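Local coordinates for protein transcriptional activator HlyU (Vibrio cholerae, PDB 4K2E) that activates transcription of the hemolysin gene hlyA by binding DNA, and may promote expression of other virulence determinants, at residues W71-D75 with G76-T80. Numbering follows the deposited sequence.
Sequences WLRRD and GLVNT
L77 N donates to L72 O across 2.9 Å, closing the C-terminal turn of helix 62-74. The bond is close to straight, 159° at the hydrogen, and meets the carbonyl almost end-on. One residue earlier, G76 N gives its hydrogen to R73 O at 3.1 Å; this bond is more bent, and the donor sits well above the carbonyl plane, displaced from the lone pairs. D75 N still makes the regular helical bond to W71 O, so three successive carbonyls of the last turn are used as the chain leaves the helix. G76 makes the reversal possible with its positive phi of 83°, and its own O accepts from S92 OG. In contrast, V78 N lies 3.6 Å from L72 O, is buried here and has no partner in the model.

Apolar contacts line the turn. L72 CB rests 4.1 Å from V78 CB, and L77 CD1 comes within 3.6 Å of D75 CB; L77 also packs on L28 and A31 of helix 16-32. On the exposed flank R73 has CG anti to its carbonyl carbon (chi1 -72°), which lays that atom against V78 CG1, and the bend at chi2 carries CD to 3.6 Å from T80 CG2, the R73 and T80 side chains crossing at about a right angle. A further bend at chi3 turns the guanidinium end, whose NH1 makes a weak hydrogen bond with Y89 OH on strand 86-91.

The paired bonds around a glycine of positive phi form a Schellman motif. Here it ends the second helix of the predicted helix-turn-helix and leads into the first wing strand, 78-83, of an ArsR-type winged-helix domain.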
ATOM      1  N   TRP A  71      -9.483  -3.472 -12.934  1.00 35.14           N
ATOM      2  CA  TRP A  71      -9.299  -3.570 -11.494  1.00 35.52           C
ATOM      3  C   TRP A  71      -9.347  -2.189 -10.847  1.00 35.29           C
ATOM      4  O   TRP A  71     -10.087  -1.985  -9.880  1.00 33.75           O
ATOM      5  CB  TRP A  71      -7.968  -4.278 -11.202  1.00 39.46           C
ATOM      6  CG  TRP A  71      -7.713  -4.659  -9.740  1.00 37.60           C
ATOM      7  CD1 TRP A  71      -7.870  -3.868  -8.629  1.00 38.68           C
ATOM      8  CD2 TRP A  71      -7.190  -5.902  -9.275  1.00 37.29           C
ATOM      9  NE1 TRP A  71      -7.486  -4.567  -7.494  1.00 35.44           N
ATOM     10  CE2 TRP A  71      -7.063  -5.813  -7.870  1.00 37.41           C
ATOM     11  CE3 TRP A  71      -6.817  -7.089  -9.914  1.00 40.42           C
ATOM     12  CZ2 TRP A  71      -6.592  -6.870  -7.099  1.00 41.79           C
ATOM     13  CZ3 TRP A  71      -6.352  -8.135  -9.144  1.00 45.46           C
ATOM     14  CH2 TRP A  71      -6.241  -8.015  -7.755  1.00 44.05           C
ATOM     15  N   LEU A  72      -8.608  -1.223 -11.388  1.00 31.83           N
ATOM     16  CA  LEU A  72      -8.626   0.107 -10.788  1.00 25.74           C
ATOM     17  C   LEU A  72     -10.034   0.760 -10.831  1.00 38.30           C
ATOM     18  O   LEU A  72     -10.400   1.493  -9.920  1.00 33.85           O
ATOM     19  CB  LEU A  72      -7.573   1.027 -11.422  1.00 26.88           C
ATOM     20  CG  LEU A  72      -6.121   0.575 -11.302  1.00 30.13           C
ATOM     21  CD1 LEU A  72      -5.229   1.471 -12.171  1.00 25.12           C
ATOM     22  CD2 LEU A  72      -5.617   0.551  -9.791  1.00 27.36           C
ATOM     23  N   ARG A  73     -10.804   0.500 -11.894  1.00 31.87           N
ATOM     24  CA  ARG A  73     -12.173   1.025 -12.035  1.00 29.76           C
ATOM     25  C   ARG A  73     -13.056   0.336 -10.969  1.00 37.88           C
ATOM     26  O   ARG A  73     -13.814   0.975 -10.243  1.00 38.42           O
ATOM     27  CB  ARG A  73     -12.745   0.750 -13.436  1.00 30.14           C
ATOM     28  CG  ARG A  73     -12.112   1.610 -14.547  1.00 34.30           C
ATOM     29  CD  ARG A  73     -13.063   1.948 -15.716  1.00 39.22           C
ATOM     30  NE  ARG A  73     -13.768   0.818 -16.315  1.00 44.44           N
ATOM     31  CZ  ARG A  73     -13.179  -0.086 -17.083  1.00 47.42           C
ATOM     32  NH1 ARG A  73     -11.872  -0.021 -17.326  1.00 49.31           N
ATOM     33  NH2 ARG A  73     -13.885  -1.056 -17.602  1.00 38.15           N
ATOM     34  N   ARG A  74     -12.928  -0.978 -10.893  1.00 35.59           N
ATOM     35  CA  ARG A  74     -13.785  -1.786 -10.038  1.00 36.44           C
ATOM     36  C   ARG A  74     -13.635  -1.382  -8.558  1.00 39.95           C
ATOM     37  O   ARG A  74     -14.632  -1.258  -7.842  1.00 41.22           O
ATOM     38  CB  ARG A  74     -13.455  -3.268 -10.212  1.00 34.26           C
ATOM     39  CG  ARG A  74     -14.216  -4.166  -9.250  1.00 40.39           C
ATOM     40  CD  ARG A  74     -14.013  -5.623  -9.573  1.00 35.61           C
ATOM     41  NE  ARG A  74     -12.602  -5.974  -9.528  1.00 38.88           N
ATOM     42  CZ  ARG A  74     -11.895  -6.400 -10.569  1.00 43.79           C
ATOM     43  NH1 ARG A  74     -12.460  -6.533 -11.775  1.00 38.51           N
ATOM     44  NH2 ARG A  74     -10.617  -6.707 -10.406  1.00 37.11           N
ATOM     45  N   ASP A  75     -12.408  -1.107  -8.135  1.00 36.39           N
ATOM     46  CA  ASP A  75     -12.192  -0.740  -6.737  1.00 42.61           C
ATOM     47  C   ASP A  75     -12.243   0.744  -6.454  1.00 41.22           C
ATOM     48  O   ASP A  75     -12.023   1.168  -5.325  1.00 40.77           O
ATOM     49  CB  ASP A  75     -10.908  -1.379  -6.205  1.00 42.00           C
ATOM     50  CG  ASP A  75     -11.076  -2.848  -5.991  1.00 40.51           C
ATOM     51  OD1 ASP A  75     -12.230  -3.240  -5.815  1.00 43.34           O
ATOM     52  OD2 ASP A  75     -10.091  -3.608  -6.041  1.00 45.00           O
ATOM     53  N   GLY A  76     -12.533   1.539  -7.479  1.00 40.99           N
ATOM     54  CA  GLY A  76     -12.805   2.954  -7.300  1.00 41.01           C
ATOM     55  C   GLY A  76     -11.596   3.860  -7.207  1.00 39.56           C
ATOM     56  O   GLY A  76     -11.687   4.930  -6.608  1.00 44.92           O
ATOM     57  N   LEU A  77     -10.466   3.462  -7.797  1.00 32.11           N
ATOM     58  CA  LEU A  77      -9.231   4.239  -7.640  1.00 27.16           C
ATOM     59  C   LEU A  77      -9.086   5.246  -8.796  1.00 34.59           C
ATOM     60  O   LEU A  77      -8.240   6.139  -8.771  1.00 32.60           O
ATOM     61  CB  LEU A  77      -8.016   3.329  -7.613  1.00 26.27           C
ATOM     62  CG  LEU A  77      -7.790   2.675  -6.220  1.00 33.31           C
ATOM     63  CD1 LEU A  77      -8.581   1.421  -6.072  1.00 33.79           C
ATOM     64  CD2 LEU A  77      -6.336   2.417  -6.035  1.00 34.22           C
ATOM     65  N   VAL A  78      -9.940   5.080  -9.788  1.00 36.78           N
ATOM     66  CA  VAL A  78      -9.784   5.789 -11.049  1.00 37.04           C
ATOM     67  C   VAL A  78     -11.155   6.182 -11.611  1.00 38.25           C
ATOM     68  O   VAL A  78     -12.143   5.473 -11.406  1.00 38.06           O
ATOM     69  CB  VAL A  78      -8.994   4.817 -11.940  1.00 39.22           C
ATOM     70  CG1 VAL A  78      -9.729   4.396 -13.118  1.00 42.11           C
ATOM     71  CG2 VAL A  78      -7.543   5.250 -12.095  1.00 34.58           C
ATOM     72  N   ASN A  79     -11.232   7.342 -12.267  1.00 38.48           N
ATOM     73  CA  ASN A  79     -12.440   7.771 -12.973  1.00 42.99           C
ATOM     74  C   ASN A  79     -12.196   7.814 -14.475  1.00 39.83           C
ATOM     75  O   ASN A  79     -11.056   7.987 -14.932  1.00 42.92           O
ATOM     76  CB  ASN A  79     -12.890   9.166 -12.534  1.00 49.04           C
ATOM     77  CG  ASN A  79     -13.446   9.196 -11.121  1.00 55.34           C
ATOM     78  OD1 ASN A  79     -14.194   8.306 -10.706  1.00 53.55           O
ATOM     79  ND2 ASN A  79     -13.092  10.237 -10.381  1.00 58.50           N
ATOM     80  N   THR A  80     -13.276   7.674 -15.243  1.00 43.11           N
ATOM     81  CA  THR A  80     -13.143   7.711 -16.694  1.00 46.16           C
ATOM     82  C   THR A  80     -14.043   8.730 -17.340  1.00 47.79           C
ATOM     83  O   THR A  80     -15.097   9.060 -16.817  1.00 45.25           O
ATOM     84  CB  THR A  80     -13.499   6.370 -17.339  1.00 44.19           C
ATOM     85  OG1 THR A  80     -14.794   5.956 -16.902  1.00 54.30           O
ATOM     86  CG2 THR A  80     -12.478   5.329 -16.960  1.00 45.55           C
TER